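Local coordinates for protein EXOU (Pseudomonas aeruginosa, PDB 4AKX) that acts as a type III secretion toxin, probably a patatin-like phospholipase that damages host cell membranes, and is held here in complex with its chaperone SpcU, at residues B[73-78]-B[341-346]; B[496-501]-B[544-549]. One frame throughout, in Å; residues are numbered along the deposited sequence.

Contact 1 (B[73-78]-B[341-346])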
ATOM      1  N   SER B  73      17.243  -2.980  42.121  1.00 87.89           N
ATOM      2  CA  SER B  73      16.588  -4.267  42.312  1.00 92.26           C
ATOM      3  C   SER B  73      15.134  -4.199  41.879  1.00 94.18           C
ATOM      4  O   SER B  73      14.456  -3.189  42.104  1.00 97.26           O
ATOM      5  CB  SER B  73      16.662  -4.687  43.780  1.00 94.30           C
ATOM      6  OG  SER B  73      15.865  -3.828  44.584  1.00 93.35           O
ATOM      7  N   ARG B  74      14.652  -5.285  41.280  1.00 95.89           N
ATOM      8  CA  ARG B  74      13.240  -5.420  40.931  1.00 93.27           C
ATOM      9  C   ARG B  74      12.353  -4.954  42.084  1.00 87.95           C
ATOM     10  O   ARG B  74      12.684  -5.165  43.245  1.00 92.65           O
ATOM     11  CB  ARG B  74      12.915  -6.872  40.557  1.00 98.93           C
ATOM     12  CG  ARG B  74      13.506  -7.332  39.230  1.00103.98           C
ATOM     13  CD  ARG B  74      12.875  -6.581  38.062  1.00104.91           C
ATOM     14  NE  ARG B  74      11.458  -6.910  37.915  1.00112.40           N
ATOM     15  CZ  ARG B  74      10.938  -7.511  36.835  1.00116.00           C
ATOM     16  NH1 ARG B  74      11.704  -7.830  35.778  1.00118.74           N
ATOM     17  NH2 ARG B  74       9.637  -7.777  36.811  1.00113.28           N
ATOM     18  N   PRO B  75      11.229  -4.307  41.765  1.00 81.12           N
ATOM     19  CA  PRO B  75      10.368  -3.683  42.749  1.00 78.06           C
ATOM     20  C   PRO B  75       9.820  -4.699  43.682  1.00 77.71           C
ATOM     21  O   PRO B  75       9.943  -5.878  43.437  1.00 79.18           O
ATOM     22  CB  PRO B  75       9.215  -3.129  41.915  1.00 81.37           C
ATOM     23  CG  PRO B  75       9.761  -3.015  40.535  1.00 84.72           C
ATOM     24  CD  PRO B  75      10.685  -4.185  40.409  1.00 85.35           C
ATOM     25  N   PRO B  76       9.178  -4.241  44.745  1.00 89.39           N
ATOM     26  CA  PRO B  76       8.646  -5.161  45.723  1.00 90.03           C
ATOM     27  C   PRO B  76       7.460  -5.948  45.151  1.00 89.03           C
ATOM     28  O   PRO B  76       6.602  -5.376  44.462  1.00 87.55           O
ATOM     29  CB  PRO B  76       8.195  -4.234  46.859  1.00 89.44           C
ATOM     30  CG  PRO B  76       7.811  -2.967  46.172  1.00 89.87           C
ATOM     31  CD  PRO B  76       8.748  -2.849  44.988  1.00 90.11           C
ATOM     32  N   LEU B  77       7.430  -7.254  45.408  1.00 89.61           N
ATOM     33  CA  LEU B  77       6.233  -8.041  45.118  1.00 90.72           C
ATOM     34  C   LEU B  77       5.019  -7.569  45.967  1.00 87.41           C
ATOM     35  O   LEU B  77       4.966  -7.766  47.202  1.00 84.03           O
ATOM     36  CB  LEU B  77       6.500  -9.546  45.297  1.00 90.52           C
ATOM     37  CG  LEU B  77       6.713 -10.394  44.044  1.00 90.02           C
ATOM     38  CD1 LEU B  77       6.605 -11.855  44.427  1.00 91.74           C
ATOM     39  CD2 LEU B  77       5.696 -10.083  42.957  1.00 89.65           C
ATOM     40  N   THR B  78       4.069  -6.920  45.311  1.00 82.28           N
ATOM     41  CA  THR B  78       2.937  -6.417  46.030  1.00 83.00           C
ATOM     42  C   THR B  78       1.636  -6.901  45.440  1.00 83.75           C
ATOM     43  O   THR B  78       0.570  -6.431  45.833  1.00 83.97           O
ATOM     44  CB  THR B  78       2.914  -4.890  46.033  1.00 84.01           C
ATOM     45  OG1 THR B  78       2.855  -4.430  44.678  1.00 89.14           O
ATOM     46  CG2 THR B  78       4.161  -4.314  46.747  1.00 81.44           C
ATOM     47  N   ARG B 341       6.325   0.802  40.313  1.00 85.29           N
ATOM     48  CA  ARG B 341       6.209   0.791  41.778  1.00 87.30           C
ATOM     49  C   ARG B 341       6.095  -0.568  42.415  1.00 86.42           C
ATOM     50  O   ARG B 341       6.201  -0.697  43.632  1.00 91.60           O
ATOM     51  CB  ARG B 341       5.164   1.772  42.318  1.00 90.03           C
ATOM     52  CG  ARG B 341       3.750   1.604  41.821  1.00 96.94           C
ATOM     53  CD  ARG B 341       2.823   2.484  42.657  1.00109.08           C
ATOM     54  NE  ARG B 341       1.702   3.027  41.885  1.00121.19           N
ATOM     55  CZ  ARG B 341       1.029   4.134  42.206  1.00127.86           C
ATOM     56  NH1 ARG B 341       1.360   4.825  43.288  1.00135.65           N
ATOM     57  NH2 ARG B 341       0.025   4.555  41.441  1.00125.95           N
ATOM     58  N   ASN B 342       5.922  -1.592  41.601  1.00 86.39           N
ATOM     59  CA  ASN B 342       5.743  -2.926  42.135  1.00 89.15           C
ATOM     60  C   ASN B 342       5.828  -3.969  41.045  1.00 91.25           C
ATOM     61  O   ASN B 342       5.964  -3.647  39.877  1.00 93.34           O
ATOM     62  CB  ASN B 342       4.397  -3.030  42.844  1.00 86.72           C
ATOM     63  CG  ASN B 342       3.253  -2.864  41.900  1.00 86.40           C
ATOM     64  OD1 ASN B 342       2.969  -3.753  41.104  1.00 87.22           O
ATOM     65  ND2 ASN B 342       2.613  -1.703  41.942  1.00 87.71           N
ATOM     66  N   ASP B 343       5.741  -5.226  41.447  1.00 93.75           N
ATOM     67  CA  ASP B 343       5.892  -6.344  40.547  1.00 91.51           C
ATOM     68  C   ASP B 343       4.667  -7.203  40.685  1.00 92.22           C
ATOM     69  O   ASP B 343       3.965  -7.148  41.699  1.00 94.42           O
ATOM     70  CB  ASP B 343       7.112  -7.169  40.946  1.00 93.95           C
ATOM     71  CG  ASP B 343       8.317  -6.895  40.076  1.00 97.66           C
ATOM     72  OD1 ASP B 343       8.443  -5.755  39.583  1.00100.26           O
ATOM     73  OD2 ASP B 343       9.135  -7.826  39.876  1.00 97.49           O
ATOM     74  N   ASN B 344       4.437  -8.030  39.682  1.00 93.10           N
ATOM     75  CA  ASN B 344       3.367  -8.998  39.720  1.00 91.35           C
ATOM     76  C   ASN B 344       3.874 -10.407  39.628  1.00 93.51           C
ATOM     77  O   ASN B 344       4.778 -10.703  38.852  1.00 94.87           O
ATOM     78  CB  ASN B 344       2.411  -8.740  38.586  1.00 89.75           C
ATOM     79  CG  ASN B 344       1.622  -7.495  38.801  1.00 88.65           C
ATOM     80  OD1 ASN B 344       0.781  -7.446  39.688  1.00 92.26           O
ATOM     81  ND2 ASN B 344       1.908  -6.462  38.021  1.00 87.14           N
ATOM     82  N   LEU B 345       3.295 -11.284  40.435  1.00 95.83           N
ATOM     83  CA  LEU B 345       3.456 -12.713  40.215  1.00 97.36           C
ATOM     84  C   LEU B 345       2.232 -13.183  39.470  1.00 97.74           C
ATOM     85  O   LEU B 345       1.113 -13.112  39.999  1.00101.16           O
ATOM     86  CB  LEU B 345       3.600 -13.464  41.542  1.00 95.05           C
ATOM     87  CG  LEU B 345       4.032 -14.933  41.458  1.00 94.37           C
ATOM     88  CD1 LEU B 345       5.075 -15.184  40.385  1.00 92.14           C
ATOM     89  CD2 LEU B 345       4.535 -15.402  42.812  1.00 96.34           C
ATOM     90  N   ILE B 346       2.426 -13.598  38.226  1.00 93.55           N
ATOM     91  CA  ILE B 346       1.304 -13.923  37.394  1.00 94.73           C
ATOM     92  C   ILE B 346       1.313 -15.408  37.175  1.00 99.78           C
ATOM     93  O   ILE B 346       2.236 -15.933  36.559  1.00106.76           O
ATOM     94  CB  ILE B 346       1.373 -13.201  36.044  1.00 96.45           C
ATOM     95  CG1 ILE B 346       1.735 -11.723  36.240  1.00 99.05           C
ATOM     96  CG2 ILE B 346       0.044 -13.307  35.323  1.00 95.69           C
ATOM     97  CD1 ILE B 346       2.636 -11.142  35.158  1.00 98.28           C
TER

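Contact 2 (B[496-501]-B[544-549])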
ATOM      1  N   VAL B 496      -1.483  23.852  54.201  1.00 61.25           N
ATOM      2  CA  VAL B 496      -1.973  24.687  55.299  1.00 59.28           C
ATOM      3  C   VAL B 496      -2.806  25.827  54.768  1.00 58.14           C
ATOM      4  O   VAL B 496      -3.763  26.231  55.390  1.00 62.26           O
ATOM      5  CB  VAL B 496      -0.805  25.310  56.063  1.00 58.44           C
ATOM      6  CG1 VAL B 496      -1.295  26.297  57.095  1.00 59.48           C
ATOM      7  CG2 VAL B 496       0.036  24.231  56.676  1.00 58.03           C
ATOM      8  N   ALA B 497      -2.392  26.376  53.636  1.00 55.61           N
ATOM      9  CA  ALA B 497      -3.123  27.441  52.983  1.00 54.91           C
ATOM     10  C   ALA B 497      -4.512  26.976  52.484  1.00 54.58           C
ATOM     11  O   ALA B 497      -5.567  27.463  52.968  1.00 57.20           O
ATOM     12  CB  ALA B 497      -2.291  27.998  51.850  1.00 52.77           C
ATOM     13  N   ILE B 498      -4.510  26.015  51.567  1.00 50.20           N
ATOM     14  CA  ILE B 498      -5.736  25.425  51.102  1.00 53.18           C
ATOM     15  C   ILE B 498      -6.696  25.154  52.253  1.00 59.92           C
ATOM     16  O   ILE B 498      -7.853  25.537  52.162  1.00 66.53           O
ATOM     17  CB  ILE B 498      -5.524  24.132  50.271  1.00 50.53           C
ATOM     18  CG1 ILE B 498      -4.863  24.429  48.937  1.00 45.86           C
ATOM     19  CG2 ILE B 498      -6.863  23.488  49.931  1.00 51.56           C
ATOM     20  CD1 ILE B 498      -4.178  23.226  48.386  1.00 43.94           C
ATOM     21  N   VAL B 499      -6.230  24.516  53.332  1.00 62.88           N
ATOM     22  CA  VAL B 499      -7.140  24.110  54.428  1.00 67.79           C
ATOM     23  C   VAL B 499      -7.708  25.304  55.194  1.00 71.11           C
ATOM     24  O   VAL B 499      -8.922  25.405  55.369  1.00 75.27           O
ATOM     25  CB  VAL B 499      -6.515  23.065  55.407  1.00 68.88           C
ATOM     26  CG1 VAL B 499      -7.368  22.915  56.653  1.00 68.42           C
ATOM     27  CG2 VAL B 499      -6.339  21.707  54.731  1.00 64.08           C
ATOM     28  N   SER B 500      -6.840  26.221  55.609  1.00 74.06           N
ATOM     29  CA  SER B 500      -7.265  27.405  56.378  1.00 81.80           C
ATOM     30  C   SER B 500      -8.159  28.343  55.571  1.00 84.86           C
ATOM     31  O   SER B 500      -8.839  29.194  56.135  1.00 89.19           O
ATOM     32  CB  SER B 500      -6.055  28.181  56.857  1.00 81.76           C
ATOM     33  OG  SER B 500      -5.604  29.040  55.831  1.00 83.68           O
ATOM     34  N   ALA B 501      -8.127  28.190  54.247  1.00 86.78           N
ATOM     35  CA  ALA B 501      -9.005  28.938  53.342  1.00 88.56           C
ATOM     36  C   ALA B 501     -10.461  28.416  53.350  1.00 93.31           C
ATOM     37  O   ALA B 501     -11.426  29.197  53.277  1.00 93.81           O
ATOM     38  CB  ALA B 501      -8.428  28.920  51.934  1.00 76.86           C
ATOM     39  N   VAL B 544      -6.214  14.734  48.669  1.00 72.39           N
ATOM     40  CA  VAL B 544      -7.475  15.512  48.594  1.00 77.66           C
ATOM     41  C   VAL B 544      -7.358  17.050  48.488  1.00 84.03           C
ATOM     42  O   VAL B 544      -8.238  17.702  47.907  1.00 88.85           O
ATOM     43  CB  VAL B 544      -8.398  15.231  49.809  1.00 75.44           C
ATOM     44  CG1 VAL B 544      -9.700  15.977  49.655  1.00 77.69           C
ATOM     45  CG2 VAL B 544      -8.685  13.749  49.955  1.00 76.99           C
ATOM     46  N   ASP B 545      -6.334  17.631  49.114  1.00 80.78           N
ATOM     47  CA  ASP B 545      -6.253  19.085  49.247  1.00 77.94           C
ATOM     48  C   ASP B 545      -5.655  19.731  48.033  1.00 74.83           C
ATOM     49  O   ASP B 545      -6.082  20.786  47.596  1.00 78.27           O
ATOM     50  CB  ASP B 545      -5.427  19.454  50.455  1.00 83.09           C
ATOM     51  CG  ASP B 545      -6.170  19.244  51.726  1.00100.43           C
ATOM     52  OD1 ASP B 545      -7.415  19.119  51.661  1.00110.43           O
ATOM     53  OD2 ASP B 545      -5.523  19.192  52.790  1.00108.09           O
ATOM     54  N   HIS B 546      -4.612  19.121  47.519  1.00 70.39           N
ATOM     55  CA  HIS B 546      -4.080  19.540  46.268  1.00 62.84           C
ATOM     56  C   HIS B 546      -5.126  19.388  45.212  1.00 63.57           C
ATOM     57  O   HIS B 546      -5.454  20.363  44.564  1.00 67.54           O
ATOM     58  CB  HIS B 546      -2.815  18.775  45.956  1.00 61.16           C
ATOM     59  CG  HIS B 546      -1.668  19.146  46.844  1.00 64.06           C
ATOM     60  ND1 HIS B 546      -0.506  18.453  46.865  1.00 65.23           N
ATOM     61  CD2 HIS B 546      -1.526  20.198  47.768  1.00 69.09           C
ATOM     62  CE1 HIS B 546       0.354  19.060  47.724  1.00 76.18           C
ATOM     63  NE2 HIS B 546      -0.279  20.126  48.278  1.00 73.45           N
ATOM     64  N   GLN B 547      -5.726  18.200  45.079  1.00 63.45           N
ATOM     65  CA  GLN B 547      -6.820  18.011  44.095  1.00 64.97           C
ATOM     66  C   GLN B 547      -7.902  19.076  44.284  1.00 65.95           C
ATOM     67  O   GLN B 547      -8.608  19.425  43.347  1.00 66.20           O
ATOM     68  CB  GLN B 547      -7.474  16.612  44.158  1.00 61.11           C
ATOM     69  CG  GLN B 547      -6.595  15.443  43.782  1.00 65.33           C
ATOM     70  CD  GLN B 547      -5.871  15.662  42.476  1.00 73.61           C
ATOM     71  OE1 GLN B 547      -6.486  15.617  41.421  1.00 66.94           O
ATOM     72  NE2 GLN B 547      -4.536  15.916  42.544  1.00 75.92           N
ATOM     73  N   GLN B 548      -8.042  19.584  45.501  1.00 65.78           N
ATOM     74  CA  GLN B 548      -9.126  20.508  45.754  1.00 67.19           C
ATOM     75  C   GLN B 548      -8.815  21.731  44.936  1.00 63.64           C
ATOM     76  O   GLN B 548      -9.694  22.304  44.309  1.00 66.37           O
ATOM     77  CB  GLN B 548      -9.267  20.842  47.252  1.00 68.99           C
ATOM     78  CG  GLN B 548     -10.479  21.707  47.577  1.00 77.17           C
ATOM     79  CD  GLN B 548     -10.712  21.943  49.085  1.00 93.13           C
ATOM     80  OE1 GLN B 548     -11.305  22.958  49.476  1.00 95.28           O
ATOM     81  NE2 GLN B 548     -10.277  20.994  49.930  1.00 92.71           N
ATOM     82  N   LEU B 549      -7.535  22.078  44.890  1.00 60.87           N
ATOM     83  CA  LEU B 549      -7.094  23.304  44.265  1.00 59.00           C
ATOM     84  C   LEU B 549      -7.042  23.181  42.750  1.00 58.04           C
ATOM     85  O   LEU B 549      -7.382  24.115  42.054  1.00 58.41           O
ATOM     86  CB  LEU B 549      -5.723  23.673  44.772  1.00 58.72           C
ATOM     87  CG  LEU B 549      -4.995  24.675  43.885  1.00 58.46           C
ATOM     88  CD1 LEU B 549      -5.440  26.078  44.285  1.00 64.15           C
ATOM     89  CD2 LEU B 549      -3.488  24.532  44.004  1.00 52.55           C
TER

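Contact 1 (B[73-78]-B[341-346])
R341 opens the second segment at its exposed end, giving its carbonyl to the meeting: its O lies 3.6 Å from CD of P76, which sits beside it in the segment leading into the strand. At N342 the backbone comes beside the first segment, with CA 3.5 Å from the carbonyl O of P76, a CA-H...O contact. The N342 side chain has CG between the backbone N and the carbonyl carbon (chi1 65°) and lies crosswise near T78.

D343 has the largest share of the contact. Its N donates to P76 O over 3.1 Å, approaching from above the carbonyl plane, and its CA stands 4.9 Å from that of L77, the parallel bridge at which strands 77-82 and 343-348 begin to pair. The carboxylate oxygen OD2 is shared: its strongest partner is R442, in a salt bridge, and from the first segment R74 adds NH2 at 3.1 Å and, more weakly, NE. R74 reaches it by bending at chi2 and chi3. The two planes stand 81° apart, so this is a crossed salt bridge on one oxygen rather than a flat two-oxygen pair. OD1 forms a salt bridge with R340.

Beyond this, N344 adds backbone alone, its C lying 3.8 Å from CD2 of L77. The same methyl meets CB of L345 at 4.2 Å, while helix 423-441 packs on L345 through V435, H438 and L439.

L77 and D343 project from the same face of the six-stranded mixed sheet, where their strands are adjacent and parallel, consistent with the patatin-like phospholipase fold. Three arginines around the buried D343 would probably keep it ionised, and the R74-D343 bridge joins the segment leading into the first strand to the first residue of the second.

Contact 2 (B[496-501]-B[544-549])
I498 points from helix 496-501 toward helix 544-549 and enters it as a knob, seated among D545, H546, Q548 and L549. Its torsions explain the reach: CG1 is anti to the carbonyl carbon (chi1 -68°) and the chain then extends (chi2 157°), so CD1 leads. That methyl comes 3.2 Å from the backbone O of D545, and it lies 4.0 Å from CB of L549, one turn further on. H546 offers a ring edge rather than a face, with CD2 4.1 Å from CD1 of I498 and the methyl near the ring plane. The second branch of I498, CG2, lies 3.7 Å from the backbone O of D545.

V499 works at the margin. Its CG2, anti to the carbonyl carbon, lies 3.3 Å from OD2 of D545, and the two side chains cross obliquely; the carboxylate borders this methyl, and the D545 side chain also touches T495 of the same helix.

The short axes approach to 9.6 Å and cross at 74°, a steep angle that keeps the meeting local. Within these two segments 232 Å² is buried, and L494, T495 and N502 extend the interface along the first helix. M514 of helix 512-524 also touches I498, and L510 in the preceding loop touches L549, so the apolar side of the crossing continues into a third element. N543 OD1 accepts from the backbone N of H546 near the beginning of the second helix.

Such a steep crossing, with one isoleucine knob in a four-residue hole, joins non-consecutive helices of the ExoU middle helical domain.

In the fold
Both segments of contact 1 precede those of contact 2 in the sequence. Their centres are about 33 Å apart and their nearest atoms about 12 Å, without touching. Contact 1 lies about 12 Å from the centre of the chain, where strands 77-82 and 343-348 are neighbours in the six-stranded mixed sheet, consistent with the patatin-like phospholipase fold. Contact 2 lies about 27 Å out, between helices 474-502 and 544-552 of the middle helical domain, and shares neither sheet nor helix with contact 1. Contact 1 thus brings together segments 263 residues apart in sequence, in what is probably the catalytic fold, while contact 2 joins helices within a separate, more peripheral helical region.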